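Local coordinates for putative pectin lyase (PDB 7CHU), which probably serves its thermophilic bacteriophage as a tailspike that recognises, and may cleave, polysaccharide on the surface of the bacterial host, at residues L212-V217 with D248-L253; V240-G245 with R277-N282; V268-T273 with M307-D312; F328-G333 with N352-S357. All coordinates share one frame; numbering follows the deposited sequence.

In the fold
Stacked coils of a right-handed parallel beta-helix, the fold of the pectate lyase-like family, bring together residues about 22 to 39 positions apart. From the N terminus, residues 212-217 open contact 1 and 240-245 open contact 2 before 248-253 close the first. Residues 268-273 open contact 3 before 277-282 close contact 2, and 307-312 close contact 3. Contact 2 thus crosses contacts 1 and 3, whereas contact 4, between 328-333 and 352-357, follows in series. Contacts 3 and 4 join neighbouring strands of one face; contacts 1 and 2 tie strand ends there to the next coil's turn and, in contact 1, the start of the strand that follows. Arg278 of contact 2 links to Asp310 (contact 3) and Lys332 (contact 4).

Contact 1: L212-V217 with D248-L253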
# COMPACT_ATOMS: atom_id res chain seq x y z
N LEU A 212 -18.91 12.80 3.48
CA LEU A 212 -18.26 13.21 2.25
C LEU A 212 -19.16 12.75 1.11
O LEU A 212 -19.44 11.56 0.98
CB LEU A 212 -16.86 12.60 2.16
CG LEU A 212 -16.02 12.72 0.89
CD1 LEU A 212 -15.67 14.19 0.66
CD2 LEU A 212 -14.75 11.87 1.02
N TYR A 213 -19.68 13.70 0.34
CA TYR A 213 -20.52 13.39 -0.82
C TYR A 213 -19.69 13.58 -2.08
O TYR A 213 -18.98 14.59 -2.22
CB TYR A 213 -21.76 14.29 -0.85
CG TYR A 213 -22.63 14.05 -2.08
CD1 TYR A 213 -23.48 12.94 -2.15
CD2 TYR A 213 -22.58 14.91 -3.16
CE1 TYR A 213 -24.25 12.72 -3.27
CE2 TYR A 213 -23.35 14.68 -4.29
CZ TYR A 213 -24.18 13.59 -4.33
OH TYR A 213 -24.94 13.36 -5.45
N ILE A 214 -19.77 12.61 -2.98
CA ILE A 214 -18.89 12.54 -4.14
C ILE A 214 -19.76 12.18 -5.34
O ILE A 214 -20.42 11.13 -5.34
CB ILE A 214 -17.76 11.49 -3.94
CG1 ILE A 214 -16.83 11.92 -2.80
CG2 ILE A 214 -16.95 11.27 -5.23
CD1 ILE A 214 -15.76 10.85 -2.44
N GLU A 215 -19.78 13.03 -6.36
CA GLU A 215 -20.59 12.80 -7.55
C GLU A 215 -19.77 13.10 -8.78
O GLU A 215 -19.29 14.22 -8.95
CB GLU A 215 -21.85 13.68 -7.54
CG GLU A 215 -22.66 13.51 -8.83
CD GLU A 215 -23.90 14.42 -8.89
OE1 GLU A 215 -24.32 14.78 -10.01
OE2 GLU A 215 -24.46 14.76 -7.83
N GLU A 216 -19.60 12.10 -9.64
CA GLU A 216 -18.86 12.21 -10.88
C GLU A 216 -17.47 12.81 -10.66
O GLU A 216 -17.09 13.82 -11.27
CB GLU A 216 -19.65 13.02 -11.92
CG GLU A 216 -19.20 12.70 -13.35
CD GLU A 216 -19.68 13.73 -14.36
OE1 GLU A 216 -20.88 14.15 -14.27
OE2 GLU A 216 -18.87 14.12 -15.25
N VAL A 217 -16.69 12.16 -9.80
CA VAL A 217 -15.34 12.62 -9.48
C VAL A 217 -14.34 11.62 -10.05
O VAL A 217 -14.51 10.41 -9.88
CB VAL A 217 -15.14 12.81 -7.97
CG1 VAL A 217 -13.66 13.06 -7.66
CG2 VAL A 217 -15.99 13.99 -7.49
N ASP A 248 -21.89 10.60 -16.31
CA ASP A 248 -20.73 9.73 -16.41
C ASP A 248 -20.64 8.92 -15.13
O ASP A 248 -21.66 8.41 -14.66
CB ASP A 248 -19.46 10.56 -16.69
CG ASP A 248 -18.33 9.69 -17.20
OD1 ASP A 248 -18.31 9.33 -18.40
OD2 ASP A 248 -17.49 9.30 -16.36
N ASN A 249 -19.46 8.81 -14.52
CA ASN A 249 -19.36 8.03 -13.29
C ASN A 249 -18.32 8.64 -12.37
O ASN A 249 -17.64 9.61 -12.73
CB ASN A 249 -19.05 6.56 -13.60
CG ASN A 249 -17.59 6.34 -14.02
OD1 ASN A 249 -16.82 7.28 -14.18
ND2 ASN A 249 -17.21 5.06 -14.18
N SER A 250 -18.19 8.07 -11.18
CA SER A 250 -17.01 8.32 -10.36
C SER A 250 -16.03 7.18 -10.61
O SER A 250 -16.43 6.01 -10.62
CB SER A 250 -17.37 8.40 -8.88
OG SER A 250 -18.03 9.64 -8.58
N ASN A 251 -14.76 7.50 -10.81
CA ASN A 251 -13.77 6.47 -11.09
C ASN A 251 -12.40 6.95 -10.63
O ASN A 251 -12.14 8.16 -10.52
CB ASN A 251 -13.78 6.09 -12.58
CG ASN A 251 -13.23 7.18 -13.45
OD1 ASN A 251 -12.02 7.36 -13.52
ND2 ASN A 251 -14.12 7.95 -14.10
N ARG A 252 -11.53 5.99 -10.34
CA ARG A 252 -10.16 6.27 -9.89
C ARG A 252 -10.14 7.16 -8.65
O ARG A 252 -9.29 8.05 -8.51
CB ARG A 252 -9.33 6.86 -11.03
CG ARG A 252 -8.91 5.83 -12.07
CD ARG A 252 -7.92 4.81 -11.45
NE ARG A 252 -6.68 5.47 -11.07
CZ ARG A 252 -5.67 4.87 -10.44
NH1 ARG A 252 -5.75 3.58 -10.14
NH2 ARG A 252 -4.56 5.56 -10.14
N LEU A 253 -11.09 6.95 -7.75
CA LEU A 253 -11.00 7.47 -6.39
C LEU A 253 -10.13 6.52 -5.56
O LEU A 253 -10.50 5.36 -5.39
CB LEU A 253 -12.38 7.57 -5.75
CG LEU A 253 -13.50 8.39 -6.44
CD1 LEU A 253 -14.82 8.18 -5.71
CD2 LEU A 253 -13.13 9.84 -6.41
O HOH W 1 -22.55 12.01 -14.00
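Val217 lays its CG1 methyl against one methyl of Leu253, with CG1 and CD2 3.5 Å apart, closer than carbon atoms usually pack. The two side chains cross at about a right angle, and CG1 gets there because it stands anti to the backbone N (chi1 171°). The other Leu253 methyl serves a second neighbour: Ile214 and Leu253 reach toward each other tip to tip, CG2 to CD1 at 3.8 Å. One leucine thus uses a different methyl for each of two residues of the other segment.

Polar contacts join the backbones next to this apolar patch. Ser250 OG accepts the amide of Val217 in an almost straight bond (N to OG 3.1 Å) and is also hydrogen-bonded to Tyr243 O, so this hydroxyl of a buried serine joins Val217 of one coil to Tyr243 of its own. Val217 O in turn accepts Asn251 N at 3.1 Å. Beside these bonds, the CA of Glu216 makes a C-H...O contact with Asn249 O (3.4 Å).

The Glu216 chain, extended beyond CG, crosses Asp248 and lies against its CB. A water bridges Glu216 OE1 (2.7 Å) to the backbone N of Asp248 (2.8 Å), while salt bridges to Lys193 and Arg168 probably offset the charge of this buried carboxylate.

Strand 212-215 pairs in parallel with strands 187-195 and 240-243. At Glu216 the chain turns to meet the start of strand 251-256, which belongs to another face of the beta-helix. Ile242, on the strand just before 248-253 in the same coil, packs on both Ser250 and Leu253.

Contact 2: V240-G245 with R277-N282; sequences VYIYNG and RRNGNN
Hydrogen bonding across this contact centres on Asn244, whose ND2 donates to the carbonyl O of Arg277 at 2.8 Å. The bond is practically straight at the hydrogen (179°), and its acceptor lies in the plane of the Asn244 amide. The carbonyl is approached differently: the donor stands well above its plane, 42° out of it. A chi1 of 55° sets CG between the backbone N and the carbonyl carbon, and the amide it carries meets residues 272-277. Outside the two segments, Asn244 OD1 accepts Gly274 N, and ND2 has a weak second bond to Ser272 O, so both ends of the amide are engaged with one turn.

Van der Waals contact comes from a second amide, that of Asn279, whose OD1 rests against CB of Asn244 (3.3 Å) while accepting the backbone N of Ser250.

The nitrogen of the Asn279 amide, ND2, lies 3.3 Å from Ile242 O and bonds weakly to Asp271 O. The methyl CG2 of Ile242 lies 4.2 Å from Asn279 ND2; Phe270 is an apolar neighbour of Ile242.

Two buried asparagine side chains thus do much of the joining where strand 240-243 ends and the loop before strand 283-285 runs past. Asn244 serves N-H and C=O groups of the next coil, and Asn279 serves one of the coil before and, weakly, one of its own, which gives the turn polar cohesion through uncharged groups.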
# COMPACT_ATOMS: atom_id res chain seq x y z
N VAL A 240 -19.34 8.11 3.53
CA VAL A 240 -18.91 8.56 2.21
C VAL A 240 -19.93 8.03 1.20
O VAL A 240 -20.22 6.84 1.20
CB VAL A 240 -17.51 8.04 1.84
CG1 VAL A 240 -17.10 8.54 0.44
CG2 VAL A 240 -16.49 8.46 2.87
N TYR A 241 -20.50 8.92 0.40
CA TYR A 241 -21.49 8.54 -0.60
C TYR A 241 -20.92 8.86 -1.97
O TYR A 241 -20.63 10.03 -2.27
CB TYR A 241 -22.81 9.28 -0.36
CG TYR A 241 -24.02 8.71 -1.09
CD1 TYR A 241 -24.28 9.03 -2.44
CD2 TYR A 241 -24.92 7.88 -0.44
CE1 TYR A 241 -25.41 8.49 -3.11
CE2 TYR A 241 -26.05 7.36 -1.10
CZ TYR A 241 -26.27 7.67 -2.42
OH TYR A 241 -27.39 7.14 -3.04
N ILE A 242 -20.73 7.84 -2.80
CA ILE A 242 -20.11 7.99 -4.11
C ILE A 242 -21.18 7.70 -5.17
O ILE A 242 -21.64 6.56 -5.29
CB ILE A 242 -18.90 7.06 -4.28
CG1 ILE A 242 -17.84 7.39 -3.21
CG2 ILE A 242 -18.35 7.21 -5.70
CD1 ILE A 242 -16.77 6.27 -2.92
N TYR A 243 -21.57 8.74 -5.92
CA TYR A 243 -22.65 8.67 -6.90
C TYR A 243 -22.10 8.83 -8.32
O TYR A 243 -21.16 9.60 -8.54
CB TYR A 243 -23.67 9.79 -6.59
CG TYR A 243 -24.93 9.83 -7.41
CD1 TYR A 243 -25.59 8.65 -7.80
CD2 TYR A 243 -25.50 11.04 -7.77
CE1 TYR A 243 -26.77 8.70 -8.55
CE2 TYR A 243 -26.68 11.10 -8.51
CZ TYR A 243 -27.31 9.93 -8.90
OH TYR A 243 -28.48 9.98 -9.63
N ASN A 244 -22.64 8.09 -9.28
CA ASN A 244 -22.13 8.31 -10.63
C ASN A 244 -22.71 9.58 -11.25
O ASN A 244 -22.02 10.23 -12.06
CB ASN A 244 -22.37 7.07 -11.52
CG ASN A 244 -23.85 6.61 -11.58
OD1 ASN A 244 -24.69 6.96 -10.76
ND2 ASN A 244 -24.12 5.75 -12.55
N GLY A 245 -23.89 10.01 -10.83
CA GLY A 245 -24.59 11.10 -11.49
C GLY A 245 -25.27 10.66 -12.77
O GLY A 245 -25.32 9.47 -13.11
N ARG A 277 -23.56 4.39 -16.90
CA ARG A 277 -22.13 4.29 -16.64
C ARG A 277 -21.90 4.10 -15.15
O ARG A 277 -22.12 5.03 -14.36
CB ARG A 277 -21.42 5.52 -17.16
CG ARG A 277 -21.37 5.54 -18.66
CD ARG A 277 -20.93 6.89 -19.18
NE ARG A 277 -20.92 6.86 -20.63
CZ ARG A 277 -20.96 7.93 -21.43
NH1 ARG A 277 -21.02 9.16 -20.91
NH2 ARG A 277 -20.94 7.75 -22.74
N ARG A 278 -21.49 2.90 -14.77
CA ARG A 278 -21.38 2.56 -13.36
C ARG A 278 -20.05 3.05 -12.78
O ARG A 278 -19.06 3.20 -13.50
CB ARG A 278 -21.52 1.04 -13.17
CG ARG A 278 -22.89 0.51 -13.68
CD ARG A 278 -22.89 -1.02 -13.81
NE ARG A 278 -22.22 -1.66 -12.68
CZ ARG A 278 -22.72 -1.76 -11.44
NH1 ARG A 278 -23.93 -1.28 -11.17
NH2 ARG A 278 -22.01 -2.33 -10.47
N ASN A 279 -20.07 3.34 -11.48
CA ASN A 279 -18.85 3.66 -10.76
C ASN A 279 -17.84 2.54 -10.97
O ASN A 279 -18.19 1.35 -10.99
CB ASN A 279 -19.15 3.85 -9.26
CG ASN A 279 -20.05 5.08 -9.01
OD1 ASN A 279 -19.88 6.13 -9.64
ND2 ASN A 279 -20.98 4.95 -8.08
N GLY A 280 -16.58 2.92 -11.15
CA GLY A 280 -15.59 1.91 -11.48
C GLY A 280 -14.18 2.30 -11.07
O GLY A 280 -13.85 3.48 -10.96
N ASN A 281 -13.36 1.27 -10.85
CA ASN A 281 -11.92 1.46 -10.71
C ASN A 281 -11.56 2.37 -9.54
O ASN A 281 -10.60 3.13 -9.58
CB ASN A 281 -11.31 1.97 -12.01
CG ASN A 281 -10.63 0.86 -12.77
OD1 ASN A 281 -9.59 0.33 -12.33
ND2 ASN A 281 -11.22 0.48 -13.91
N ASN A 282 -12.32 2.26 -8.46
CA ASN A 282 -11.99 2.96 -7.23
C ASN A 282 -11.31 2.00 -6.27
O ASN A 282 -11.48 0.79 -6.36
CB ASN A 282 -13.27 3.53 -6.65
CG ASN A 282 -13.97 4.40 -7.66
OD1 ASN A 282 -13.43 5.44 -8.04
ND2 ASN A 282 -15.14 3.95 -8.16

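Contact 3: V268-T273 with M307-D312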
# COMPACT_ATOMS: atom_id res chain seq x y z
N VAL A 268 -19.04 3.44 3.57
CA VAL A 268 -18.87 3.74 2.16
C VAL A 268 -20.10 3.21 1.44
O VAL A 268 -20.43 2.03 1.59
CB VAL A 268 -17.60 3.08 1.59
CG1 VAL A 268 -17.60 3.17 0.07
CG2 VAL A 268 -16.35 3.72 2.19
N TYR A 269 -20.78 4.08 0.69
CA TYR A 269 -21.97 3.70 -0.06
C TYR A 269 -21.76 4.10 -1.52
O TYR A 269 -21.68 5.30 -1.82
CB TYR A 269 -23.22 4.38 0.52
CG TYR A 269 -24.51 3.83 -0.01
CD1 TYR A 269 -24.94 4.19 -1.29
CD2 TYR A 269 -25.29 2.95 0.74
CE1 TYR A 269 -26.14 3.71 -1.81
CE2 TYR A 269 -26.49 2.45 0.23
CZ TYR A 269 -26.91 2.84 -1.05
OH TYR A 269 -28.08 2.36 -1.58
N PHE A 270 -21.63 3.12 -2.42
CA PHE A 270 -21.55 3.38 -3.85
C PHE A 270 -22.95 3.33 -4.42
O PHE A 270 -23.73 2.43 -4.10
CB PHE A 270 -20.67 2.36 -4.57
CG PHE A 270 -19.19 2.61 -4.44
CD1 PHE A 270 -18.52 3.43 -5.34
CD2 PHE A 270 -18.48 2.01 -3.43
CE1 PHE A 270 -17.15 3.64 -5.23
CE2 PHE A 270 -17.10 2.18 -3.32
CZ PHE A 270 -16.43 3.00 -4.20
N ASP A 271 -23.28 4.31 -5.26
CA ASP A 271 -24.59 4.41 -5.89
C ASP A 271 -24.35 4.60 -7.38
O ASP A 271 -23.78 5.61 -7.79
CB ASP A 271 -25.37 5.58 -5.28
CG ASP A 271 -26.74 5.81 -5.92
OD1 ASP A 271 -27.09 5.19 -6.96
OD2 ASP A 271 -27.47 6.65 -5.36
N SER A 272 -24.72 3.60 -8.19
CA SER A 272 -24.52 3.65 -9.63
C SER A 272 -25.85 3.80 -10.37
O SER A 272 -25.93 3.49 -11.57
CB SER A 272 -23.78 2.42 -10.14
OG SER A 272 -22.38 2.47 -9.85
N THR A 273 -26.88 4.27 -9.68
CA THR A 273 -28.21 4.33 -10.29
C THR A 273 -28.43 5.57 -11.15
O THR A 273 -29.50 5.67 -11.77
CB THR A 273 -29.31 4.30 -9.24
OG1 THR A 273 -29.22 5.48 -8.42
CG2 THR A 273 -29.22 3.01 -8.38
N MET A 307 -19.51 -1.50 3.80
CA MET A 307 -19.31 -0.98 2.45
C MET A 307 -20.43 -1.52 1.57
O MET A 307 -20.56 -2.73 1.42
CB MET A 307 -17.95 -1.40 1.88
CG MET A 307 -17.79 -1.01 0.40
SD MET A 307 -16.20 -1.47 -0.31
CE MET A 307 -15.10 -0.47 0.67
N TYR A 308 -21.24 -0.62 0.99
CA TYR A 308 -22.20 -1.02 -0.05
C TYR A 308 -21.56 -0.74 -1.40
O TYR A 308 -21.31 0.42 -1.74
CB TYR A 308 -23.53 -0.28 0.06
CG TYR A 308 -24.45 -0.60 -1.10
CD1 TYR A 308 -24.97 -1.89 -1.25
CD2 TYR A 308 -24.78 0.37 -2.04
CE1 TYR A 308 -25.80 -2.21 -2.31
CE2 TYR A 308 -25.61 0.06 -3.11
CZ TYR A 308 -26.12 -1.23 -3.24
OH TYR A 308 -26.95 -1.54 -4.30
N LEU A 309 -21.26 -1.78 -2.17
CA LEU A 309 -20.46 -1.66 -3.38
C LEU A 309 -21.31 -1.90 -4.63
O LEU A 309 -21.21 -2.94 -5.28
CB LEU A 309 -19.29 -2.63 -3.30
CG LEU A 309 -18.24 -2.66 -4.40
CD1 LEU A 309 -17.99 -1.25 -4.86
CD2 LEU A 309 -16.93 -3.33 -3.88
N ASP A 310 -22.14 -0.90 -4.99
CA ASP A 310 -22.78 -0.87 -6.31
C ASP A 310 -21.81 -0.22 -7.29
O ASP A 310 -21.91 0.97 -7.64
CB ASP A 310 -24.12 -0.14 -6.26
CG ASP A 310 -24.83 -0.06 -7.62
OD1 ASP A 310 -24.57 -0.88 -8.54
OD2 ASP A 310 -25.67 0.85 -7.76
N GLY A 311 -20.84 -1.02 -7.74
CA GLY A 311 -19.77 -0.55 -8.61
C GLY A 311 -18.99 -1.72 -9.17
O GLY A 311 -19.16 -2.87 -8.75
N ASP A 312 -18.11 -1.41 -10.13
CA ASP A 312 -17.31 -2.42 -10.81
C ASP A 312 -15.82 -2.15 -10.60
O ASP A 312 -15.41 -1.01 -10.39
CB ASP A 312 -17.62 -2.45 -12.30
CG ASP A 312 -19.08 -2.74 -12.59
OD1 ASP A 312 -19.72 -3.57 -11.89
OD2 ASP A 312 -19.61 -2.12 -13.55
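Ser272 OG is held by two bonds: it donates to the carbonyl O of Asp310 at 2.7 Å and accepts the backbone N of Asn279. Ser272 and Asp310 meet again when Ser272 N donates to Asp310 OD2 (2.9 Å), reaching that oxygen from above the carboxylate plane. Asp310, the centre of an inverse gamma turn, thus offers backbone and side chain to one serine, and its OD1 forms a salt bridge with Arg278.

Before this bend, strands 268-271 and 307-309 run parallel, the axes of these short segments approaching to 4.7 Å. Tyr308 N donates to Val268 O, and Phe270 N to Tyr308 O, both at 2.8 Å.

On one face of the sheet, Tyr269 and Tyr308 run alongside each other in the same direction. CD2 of Tyr308 hangs over the centre of the Tyr269 ring, 3.4 Å above its plane; the two rings are tilted by 36°, an oblique pair. The other face carries Val268 with Met307 and Phe270 with Leu309. Phe270 CD2 meets Leu309 CD1 at 3.6 Å, while Tyr308 O lies in plane at the edge of the phenylalanine ring, and Phe284 packs against Val268, Phe270 and Met307 from within.

Stacking of like residues in register on successive coils, here tyrosine on tyrosine on one face and apolar side chains on the other, is characteristic of a parallel beta-helix.

Contact 4: F328-G333 with N352-S357; sequences FIKVKG and NLTGTS
Strand 329-331 and the end of strand 351-353 pair in parallel, with Lys330 opposite Asn352 and Val331 opposite Leu353; Ile329 O accepts Asn352 N, and Asn352 O accepts Val331 N. Past the pairing, Thr354 grips one carbonyl twice. Val331 O takes the backbone N of Thr354 at 2.9 Å and its hydroxyl OG1 at 2.6 Å, which chi1 (73°) sets between the backbone N and the carbonyl carbon.

Ser357 OG accepts Gly333 N at 3.1 Å and donates to Thr354 O at 2.6 Å, the latter in the carbonyl plane. Since Thr354 O also receives Ser357 N, the type II' turn from Thr354 to Ser357 is closed by backbone and hydroxyl together; Gly355 supplies the positive phi (61°) it needs.

On the buried side, Val331 and Leu353 flank each other with their ends on one side, CG2 and CD2 3.8 Å apart. The opposite face bears Lys330, whose side chain crosses that of Thr354 at about a right angle, CG to CG2 4.1 Å. Asp327 bonds to both Lys330 NZ and Asn352 ND2.

Thr354 OG1 extends the bonding by donating to the shared Val331 carbonyl, and Ser357 OG by accepting Gly333 N while its bond to Thr354 O holds it. Short polar side chains thus fasten the turn to the preceding coil, while aliphatic contact secures the inner face.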
# COMPACT_ATOMS: atom_id res chain seq x y z
N PHE A 328 -20.41 -7.19 5.74
CA PHE A 328 -19.33 -6.24 5.75
C PHE A 328 -19.18 -5.55 4.38
O PHE A 328 -18.99 -4.33 4.32
CB PHE A 328 -17.99 -6.95 6.04
CG PHE A 328 -17.66 -7.14 7.50
CD1 PHE A 328 -17.64 -6.05 8.37
CD2 PHE A 328 -17.36 -8.40 8.00
CE1 PHE A 328 -17.34 -6.23 9.71
CE2 PHE A 328 -17.05 -8.57 9.34
CZ PHE A 328 -17.04 -7.49 10.20
N ILE A 329 -19.25 -6.33 3.30
CA ILE A 329 -19.20 -5.79 1.94
C ILE A 329 -20.38 -6.39 1.18
O ILE A 329 -20.41 -7.59 0.93
CB ILE A 329 -17.89 -6.12 1.20
CG1 ILE A 329 -16.66 -5.71 2.02
CG2 ILE A 329 -17.87 -5.40 -0.17
CD1 ILE A 329 -15.35 -6.11 1.38
N LYS A 330 -21.33 -5.54 0.78
CA LYS A 330 -22.49 -5.97 0.00
C LYS A 330 -22.25 -5.55 -1.44
O LYS A 330 -22.23 -4.35 -1.76
CB LYS A 330 -23.76 -5.34 0.57
CG LYS A 330 -25.04 -5.91 0.07
CD LYS A 330 -26.21 -5.08 0.59
CE LYS A 330 -27.35 -5.93 1.13
NZ LYS A 330 -27.07 -6.49 2.51
N VAL A 331 -22.01 -6.53 -2.32
CA VAL A 331 -21.55 -6.26 -3.68
C VAL A 331 -22.72 -6.35 -4.64
O VAL A 331 -23.50 -7.32 -4.61
CB VAL A 331 -20.45 -7.26 -4.10
CG1 VAL A 331 -20.01 -7.01 -5.55
CG2 VAL A 331 -19.25 -7.20 -3.13
N LYS A 332 -22.82 -5.36 -5.54
CA LYS A 332 -23.68 -5.41 -6.70
C LYS A 332 -22.79 -4.89 -7.83
O LYS A 332 -22.77 -3.68 -8.12
CB LYS A 332 -24.95 -4.57 -6.52
CG LYS A 332 -25.90 -4.53 -7.75
CD LYS A 332 -26.97 -3.44 -7.51
CE LYS A 332 -27.94 -3.30 -8.67
NZ LYS A 332 -27.30 -2.74 -9.89
N GLY A 333 -22.06 -5.79 -8.46
CA GLY A 333 -21.16 -5.40 -9.52
C GLY A 333 -20.19 -6.52 -9.86
O GLY A 333 -20.25 -7.62 -9.30
N ASN A 352 -20.97 -10.40 0.34
CA ASN A 352 -22.25 -10.84 -0.20
C ASN A 352 -22.27 -10.43 -1.67
O ASN A 352 -22.46 -9.25 -1.98
CB ASN A 352 -23.40 -10.23 0.59
CG ASN A 352 -24.76 -10.84 0.21
OD1 ASN A 352 -24.84 -11.67 -0.69
ND2 ASN A 352 -25.82 -10.41 0.91
N LEU A 353 -22.05 -11.39 -2.56
CA LEU A 353 -22.07 -11.14 -4.00
C LEU A 353 -23.54 -11.25 -4.45
O LEU A 353 -24.05 -12.35 -4.67
CB LEU A 353 -21.14 -12.11 -4.72
CG LEU A 353 -19.69 -12.13 -4.18
CD1 LEU A 353 -18.84 -13.21 -4.79
CD2 LEU A 353 -18.99 -10.76 -4.35
N THR A 354 -24.22 -10.10 -4.55
CA THR A 354 -25.66 -10.11 -4.81
C THR A 354 -25.97 -10.08 -6.31
O THR A 354 -25.17 -9.63 -7.13
CB THR A 354 -26.36 -8.93 -4.13
OG1 THR A 354 -26.06 -7.71 -4.82
CG2 THR A 354 -25.94 -8.79 -2.68
N GLY A 355 -27.20 -10.53 -6.64
CA GLY A 355 -27.71 -10.37 -7.99
C GLY A 355 -26.83 -11.11 -8.97
O GLY A 355 -26.37 -12.22 -8.71
N THR A 356 -26.53 -10.46 -10.09
CA THR A 356 -25.71 -11.06 -11.14
C THR A 356 -24.20 -10.77 -10.98
O THR A 356 -23.46 -10.96 -11.95
CB THR A 356 -26.13 -10.54 -12.51
OG1 THR A 356 -25.84 -9.14 -12.55
CG2 THR A 356 -27.61 -10.75 -12.78
N SER A 357 -23.76 -10.29 -9.82
CA SER A 357 -22.34 -9.99 -9.56
C SER A 357 -21.45 -11.12 -10.07
O SER A 357 -21.65 -12.28 -9.71
CB SER A 357 -22.12 -9.80 -8.06
OG SER A 357 -22.85 -8.67 -7.59